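PDB 3JTF: magnesium and cobalt efflux protein from Bordetella parapertussis, which probably takes part in magnesium and cobalt transport, and whose tandem CBS-domain fragment, the part present here, binds AMP. Local coordinates for residues Val12-Met17 against Asp47-Ile52; Leu20-Pro25 against Asp70-Val75. One frame throughout, in Å; residues are numbered along the deposited sequence.

Contact 1 (Val12-Met17 against Asp47-Ile52); sequences VPRSRM and DRDNII. With AMP (adenosine monophosphate), chain F; SO4 (sulfate ion), chain G.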
loop_
_atom_site.group_PDB
_atom_site.type_symbol
_atom_site.label_atom_id
_atom_site.label_comp_id
_atom_site.label_asym_id
_atom_site.label_seq_id
_atom_site.Cartn_x
_atom_site.Cartn_y
_atom_site.Cartn_z
ATOM N N VAL B 12 -14.459 0.039 6.395
ATOM C CA VAL B 12 -14.365 1.454 6.761
ATOM C C VAL B 12 -15.698 2.144 6.393
ATOM O O VAL B 12 -16.057 2.189 5.253
ATOM C CB VAL B 12 -13.216 2.139 6.012
ATOM C CG1 VAL B 12 -13.147 3.664 6.331
ATOM C CG2 VAL B 12 -11.906 1.437 6.337
ATOM N N PRO B 13 -16.409 2.716 7.366
ATOM C CA PRO B 13 -17.683 3.337 7.026
ATOM C C PRO B 13 -17.516 4.545 6.139
ATOM O O PRO B 13 -16.449 5.217 6.133
ATOM C CB PRO B 13 -18.298 3.720 8.378
ATOM C CG PRO B 13 -17.210 3.617 9.358
ATOM C CD PRO B 13 -16.109 2.767 8.803
ATOM N N ARG B 14 -18.558 4.763 5.345
ATOM C CA ARG B 14 -18.618 5.871 4.395
ATOM C C ARG B 14 -18.088 7.199 5.005
ATOM O O ARG B 14 -17.292 7.897 4.390
ATOM C CB ARG B 14 -20.089 6.040 3.969
ATOM C CG ARG B 14 -20.401 7.229 3.110
ATOM C CD ARG B 14 -21.910 7.231 2.818
ATOM N NE ARG B 14 -22.268 8.347 1.971
ATOM C CZ ARG B 14 -22.495 9.582 2.412
ATOM N NH1 ARG B 14 -22.823 10.539 1.547
ATOM N NH2 ARG B 14 -22.430 9.870 3.720
ATOM N N SER B 15 -18.517 7.523 6.218
ATOM C CA SER B 15 -18.158 8.820 6.852
ATOM C C SER B 15 -16.667 8.955 7.102
ATOM O O SER B 15 -16.153 10.067 7.205
ATOM C CB SER B 15 -18.912 9.002 8.167
ATOM O OG SER B 15 -18.418 8.094 9.134
ATOM N N ARG B 16 -15.972 7.822 7.159
ATOM C CA ARG B 16 -14.533 7.788 7.437
ATOM C C ARG B 16 -13.663 7.664 6.183
ATOM O O ARG B 16 -12.432 7.642 6.272
ATOM C CB ARG B 16 -14.181 6.611 8.361
ATOM C CG ARG B 16 -14.654 6.715 9.799
ATOM C CD ARG B 16 -13.662 5.953 10.763
ATOM N NE ARG B 16 -14.416 5.237 11.779
ATOM C CZ ARG B 16 -14.384 3.926 11.972
ATOM N NH1 ARG B 16 -13.581 3.136 11.251
ATOM N NH2 ARG B 16 -15.157 3.404 12.911
HETATM N N MSE B 17 -14.261 7.627 5.016
HETATM C CA MSE B 17 -13.467 7.465 3.813
HETATM C C MSE B 17 -12.721 8.725 3.431
HETATM O O MSE B 17 -13.274 9.810 3.494
HETATM C CB MSE B 17 -14.345 7.034 2.652
HETATM C CG MSE B 17 -15.019 5.738 2.902
HETATM SE SE MSE B 17 -16.034 5.153 1.298
HETATM C CE MSE B 17 -17.240 6.520 1.125
ATOM N N ASP B 47 -20.790 15.015 -6.411
ATOM C CA ASP B 47 -21.418 14.561 -5.149
ATOM C C ASP B 47 -20.512 13.435 -4.639
ATOM O O ASP B 47 -20.005 12.649 -5.447
ATOM C CB ASP B 47 -22.815 13.985 -5.387
ATOM C CG ASP B 47 -23.488 13.449 -4.097
ATOM O OD1 ASP B 47 -24.184 14.213 -3.361
ATOM O OD2 ASP B 47 -23.408 12.247 -3.831
ATOM N N ARG B 48 -20.304 13.363 -3.328
ATOM C CA ARG B 48 -19.389 12.380 -2.754
ATOM C C ARG B 48 -19.788 10.928 -2.981
ATOM O O ARG B 48 -18.940 10.058 -2.951
ATOM C CB ARG B 48 -19.182 12.638 -1.251
ATOM C CG ARG B 48 -20.419 12.588 -0.415
ATOM C CD ARG B 48 -20.032 12.359 1.090
ATOM N NE ARG B 48 -19.400 11.040 1.193
ATOM C CZ ARG B 48 -18.516 10.650 2.114
ATOM N NH1 ARG B 48 -18.107 11.466 3.082
ATOM N NH2 ARG B 48 -18.037 9.414 2.051
ATOM N N ASP B 49 -21.058 10.638 -3.193
ATOM C CA ASP B 49 -21.420 9.286 -3.561
ATOM C C ASP B 49 -21.341 9.005 -5.071
ATOM O O ASP B 49 -21.542 7.855 -5.471
ATOM C CB ASP B 49 -22.806 8.947 -3.083
ATOM C CG ASP B 49 -22.895 8.819 -1.558
ATOM O OD1 ASP B 49 -21.934 8.409 -0.877
ATOM O OD2 ASP B 49 -23.929 9.198 -1.059
ATOM N N ASN B 50 -21.043 10.021 -5.886
ATOM C CA ASN B 50 -20.861 9.816 -7.331
ATOM C C ASN B 50 -19.390 9.419 -7.615
ATOM O O ASN B 50 -18.585 10.197 -8.170
ATOM C CB ASN B 50 -21.295 11.056 -8.105
ATOM C CG ASN B 50 -21.324 10.829 -9.608
ATOM O OD1 ASN B 50 -21.714 9.774 -10.056
ATOM N ND2 ASN B 50 -20.876 11.807 -10.381
ATOM N N ILE B 51 -19.066 8.200 -7.212
ATOM C CA ILE B 51 -17.743 7.658 -7.297
ATOM C C ILE B 51 -17.442 7.303 -8.748
ATOM O O ILE B 51 -18.212 6.574 -9.391
ATOM C CB ILE B 51 -17.605 6.368 -6.462
ATOM C CG1 ILE B 51 -17.834 6.638 -4.994
ATOM C CG2 ILE B 51 -16.177 5.710 -6.641
ATOM C CD1 ILE B 51 -16.881 7.553 -4.400
ATOM N N ILE B 52 -16.352 7.832 -9.279
ATOM C CA ILE B 52 -16.014 7.609 -10.686
ATOM C C ILE B 52 -14.784 6.705 -10.810
ATOM O O ILE B 52 -14.316 6.458 -11.906
ATOM C CB ILE B 52 -15.811 8.937 -11.449
ATOM C CG1 ILE B 52 -14.735 9.798 -10.789
ATOM C CG2 ILE B 52 -17.161 9.739 -11.570
ATOM C CD1 ILE B 52 -14.114 10.821 -11.742
HETATM P P AMP F . -3.476 1.779 3.423
HETATM O O1P AMP F . -3.814 1.908 1.977
HETATM O O2P AMP F . -2.256 0.974 3.726
HETATM O O3P AMP F . -3.492 3.092 4.132
HETATM O "O5'" AMP F . -4.660 1.002 4.153
HETATM C "C5'" AMP F . -4.614 0.873 5.582
HETATM C "C4'" AMP F . -6.030 0.831 6.067
HETATM O "O4'" AMP F . -6.713 2.101 6.009
HETATM C "C3'" AMP F . -6.843 -0.084 5.145
HETATM O "O3'" AMP F . -6.607 -1.467 5.433
HETATM C "C2'" AMP F . -8.209 0.388 5.488
HETATM O "O2'" AMP F . -8.373 -0.059 6.888
HETATM C "C1'" AMP F . -8.006 1.909 5.414
HETATM N N9 AMP F . -8.007 2.680 4.119
HETATM C C8 AMP F . -7.303 2.509 2.960
HETATM N N7 AMP F . -7.584 3.496 2.059
HETATM C C5 AMP F . -8.458 4.336 2.662
HETATM C C6 AMP F . -9.143 5.591 2.316
HETATM N N6 AMP F . -8.979 6.138 1.107
HETATM N N1 AMP F . -9.992 6.130 3.217
HETATM C C2 AMP F . -10.169 5.608 4.432
HETATM N N3 AMP F . -9.546 4.489 4.841
HETATM C C4 AMP F . -8.712 3.812 3.996
HETATM S S SO4 G . -23.715 12.967 4.517
HETATM O O1 SO4 G . -22.850 12.027 5.235
HETATM O O2 SO4 G . -25.067 12.421 4.380
HETATM O O3 SO4 G . -23.811 14.207 5.282
HETATM O O4 SO4 G . -23.143 13.258 3.202
HETATM O O HOH W 1 -15.696 10.700 4.226
#

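Contact 2 (Leu20-Pro25 against Asp70-Val75); sequences LDISQP and DIRSLV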
loop_
_atom_site.group_PDB
_atom_site.type_symbol
_atom_site.label_atom_id
_atom_site.label_comp_id
_atom_site.label_asym_id
_atom_site.label_seq_id
_atom_site.Cartn_x
_atom_site.Cartn_y
_atom_site.Cartn_z
ATOM N N LEU B 20 -11.229 11.765 -2.919
ATOM C CA LEU B 20 -10.713 12.893 -3.688
ATOM C C LEU B 20 -11.784 13.403 -4.661
ATOM O O LEU B 20 -12.439 12.621 -5.333
ATOM C CB LEU B 20 -9.477 12.448 -4.483
ATOM C CG LEU B 20 -8.222 12.058 -3.667
ATOM C CD1 LEU B 20 -7.061 11.618 -4.570
ATOM C CD2 LEU B 20 -7.784 13.218 -2.764
ATOM N N ASP B 21 -11.916 14.723 -4.754
ATOM C CA ASP B 21 -12.832 15.366 -5.679
ATOM C C ASP B 21 -12.038 15.671 -6.952
ATOM O O ASP B 21 -11.111 16.500 -6.921
ATOM C CB ASP B 21 -13.326 16.647 -5.051
ATOM C CG ASP B 21 -14.171 17.501 -5.976
ATOM O OD1 ASP B 21 -14.341 17.232 -7.173
ATOM O OD2 ASP B 21 -14.652 18.501 -5.441
ATOM N N ILE B 22 -12.458 15.073 -8.052
ATOM C CA ILE B 22 -11.741 15.163 -9.312
ATOM C C ILE B 22 -11.663 16.638 -9.808
ATOM O O ILE B 22 -10.793 16.952 -10.591
ATOM C CB ILE B 22 -12.363 14.259 -10.403
ATOM C CG1 ILE B 22 -11.454 14.100 -11.649
ATOM C CG2 ILE B 22 -13.716 14.829 -10.892
ATOM C CD1 ILE B 22 -10.155 13.482 -11.390
ATOM N N SER B 23 -12.542 17.528 -9.341
ATOM C CA SER B 23 -12.559 18.917 -9.807
ATOM C C SER B 23 -11.521 19.807 -9.126
ATOM O O SER B 23 -11.335 20.942 -9.541
ATOM C CB SER B 23 -13.935 19.546 -9.581
ATOM O OG SER B 23 -14.953 18.773 -10.239
ATOM N N GLN B 24 -10.887 19.310 -8.065
ATOM C CA GLN B 24 -9.880 20.082 -7.353
ATOM C C GLN B 24 -8.618 20.270 -8.204
ATOM O O GLN B 24 -8.231 19.362 -8.929
ATOM C CB GLN B 24 -9.574 19.448 -5.998
ATOM C CG GLN B 24 -10.749 19.626 -5.018
ATOM C CD GLN B 24 -11.003 21.114 -4.682
ATOM O OE1 GLN B 24 -10.139 21.769 -4.110
ATOM N NE2 GLN B 24 -12.164 21.652 -5.096
ATOM N N PRO B 25 -7.998 21.468 -8.159
ATOM C CA PRO B 25 -6.713 21.592 -8.858
ATOM C C PRO B 25 -5.616 20.654 -8.336
ATOM O O PRO B 25 -5.542 20.362 -7.138
ATOM C CB PRO B 25 -6.289 23.042 -8.599
ATOM C CG PRO B 25 -7.501 23.757 -8.153
ATOM C CD PRO B 25 -8.405 22.723 -7.506
ATOM N N ASP B 70 -3.699 13.964 -18.068
ATOM C CA ASP B 70 -5.061 14.133 -17.617
ATOM C C ASP B 70 -5.314 13.202 -16.406
ATOM O O ASP B 70 -5.271 11.989 -16.531
ATOM C CB ASP B 70 -5.994 13.858 -18.778
ATOM C CG ASP B 70 -7.415 13.701 -18.335
ATOM O OD1 ASP B 70 -7.946 14.573 -17.567
ATOM O OD2 ASP B 70 -7.985 12.677 -18.769
ATOM N N ILE B 71 -5.515 13.793 -15.237
ATOM C CA ILE B 71 -5.623 13.051 -13.977
ATOM C C ILE B 71 -6.809 12.078 -14.073
ATOM O O ILE B 71 -6.796 10.964 -13.546
ATOM C CB ILE B 71 -5.910 13.997 -12.799
ATOM C CG1 ILE B 71 -4.949 15.204 -12.716
ATOM C CG2 ILE B 71 -5.907 13.256 -11.470
ATOM C CD1 ILE B 71 -3.498 15.013 -13.159
ATOM N N ARG B 72 -7.845 12.520 -14.775
ATOM C CA ARG B 72 -8.995 11.680 -15.014
ATOM C C ARG B 72 -8.602 10.337 -15.669
ATOM O O ARG B 72 -9.155 9.293 -15.347
ATOM C CB ARG B 72 -10.036 12.482 -15.805
ATOM C CG ARG B 72 -11.374 11.910 -15.816
ATOM C CD ARG B 72 -12.293 12.746 -16.709
ATOM N NE ARG B 72 -12.705 14.003 -16.122
ATOM C CZ ARG B 72 -13.784 14.171 -15.357
ATOM N NH1 ARG B 72 -14.560 13.138 -15.013
ATOM N NH2 ARG B 72 -14.077 15.383 -14.927
ATOM N N SER B 73 -7.575 10.328 -16.503
ATOM C CA SER B 73 -7.167 9.063 -17.141
ATOM C C SER B 73 -6.428 8.122 -16.184
ATOM O O SER B 73 -6.320 6.920 -16.459
ATOM C CB SER B 73 -6.345 9.312 -18.407
ATOM O OG SER B 73 -5.197 10.060 -18.109
ATOM N N LEU B 74 -5.986 8.630 -15.039
ATOM C CA LEU B 74 -5.351 7.771 -14.027
ATOM C C LEU B 74 -6.356 7.040 -13.140
ATOM O O LEU B 74 -5.985 6.146 -12.399
ATOM C CB LEU B 74 -4.423 8.612 -13.145
ATOM C CG LEU B 74 -3.267 9.367 -13.832
ATOM C CD1 LEU B 74 -2.459 10.171 -12.802
ATOM C CD2 LEU B 74 -2.356 8.413 -14.516
ATOM N N VAL B 75 -7.622 7.471 -13.158
ATOM C CA VAL B 75 -8.641 6.963 -12.245
ATOM C C VAL B 75 -9.126 5.609 -12.793
ATOM O O VAL B 75 -9.609 5.539 -13.902
ATOM C CB VAL B 75 -9.789 7.968 -12.076
ATOM C CG1 VAL B 75 -10.867 7.416 -11.120
ATOM C CG2 VAL B 75 -9.242 9.317 -11.542
#

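Contact 1 (Val12-Met17 against Asp47-Ile52)
In this CBS domain pair, R14 of the 3-10 turn after strand 12-13 meets R48 and D49 of the turn that leads into strand 51-56. The turn D47-N50 is a type I beta turn, and D47 OD2 closes an Asx turn by accepting from D49 N. R14 holds the D49 carboxylate in a side-on salt bridge, with one nitrogen for each oxygen. R14 NE gives a bond of 2.9 Å to the syn lone pair of D49 OD1, close to the guanidinium plane. R14 NH1 reaches D49 OD2 at 3.1 Å, tilted from that plane. R14 CG lies anti to the backbone N (chi1 173°) and the chain runs extended to NE, which carries the guanidinium out to D49. R14 NH1 and NH2 hydrogen-bond to O4 and O1 of a sulfate, probably from the crystallisation liquor, which helps fix the group's rotation. R48 NE lies 3.5 Å above one face of the R14 guanidinium, offset toward its rim, the two guanidinium planes 31° apart. R48 also reaches back to the 3-10 turn. Its NH2 bonds R14 O at 2.9 Å from above the carbonyl plane, while M17 N reaches the same oxygen from the opposite face, at 3.1 Å.

Contact 2 (Leu20-Pro25 against Asp70-Val75)
The two backbones come closest at I22 and R72, whose CA atoms are 7.2 Å apart, where the type I turn D21-Q24 after strand 20-21 faces the short, weakly bonded helix 71-74. No hydrogen bond crosses between these segments. The contact is side-chain packing centred on I22. It joins the turn after strand 20-21 to helix 71-74, beside the sheet of strands 20-21, 40-44 and 51-56, whose V43 and I52 also touch I22. I22 CD1, at the end of the longer branch, meets two methyl groups. It lies 4.3 Å from I71 CG2 and also 4.3 Å from V75 CG2. CG1 stands anti to the backbone N (chi1 -168°), and chi2 of 61° then turns CD1 to those methyls. I71 turns the far end of its chain away, so its CG2 branch makes the contact. Both branches of I22 meet R72. I22 CG2 is 4.1 Å from R72 NH2, and I22 CG1 lies over one face of the guanidinium. The two side chains cross at about a right angle. R72 bends at chi3 (-75°), which brings its end back towards I22. The charged end is paired outside the two segments, in a salt bridge from R72 NH1 to E45 OE1. Within the first segment, D21 OD1 accepts from S23 N at 2.8 Å in an Asx turn. D70 occupies the N-cap position of the helix, though its capping bond from R72 N is weak. The contact is thus van der Waals packing of aliphatic groups and one guanidinium face, while the arginine's charge is paired with E45.

How the contacts relate
The two contacts have centres about 16 Å apart and meet through I52 at the end of 47-52. I52 O is 3.7 Å from V75 CG1. I52 CD1 lies 4.1 Å from I22 CB and 4.0 Å from R72 NH1, so it packs against both sides of contact 2. Their segments alternate along the chain, and both contacts reach the sheet of strands 20-21, 40-44 and 51-56. Contact 1 is the nearer to the nucleotide. V12, R16 and M17 belong to the AMP pocket, and R16 O comes within 3.6 Å of AMP C2. Contact 2 is more remote: the V75 side chain is about 12 Å from AMP.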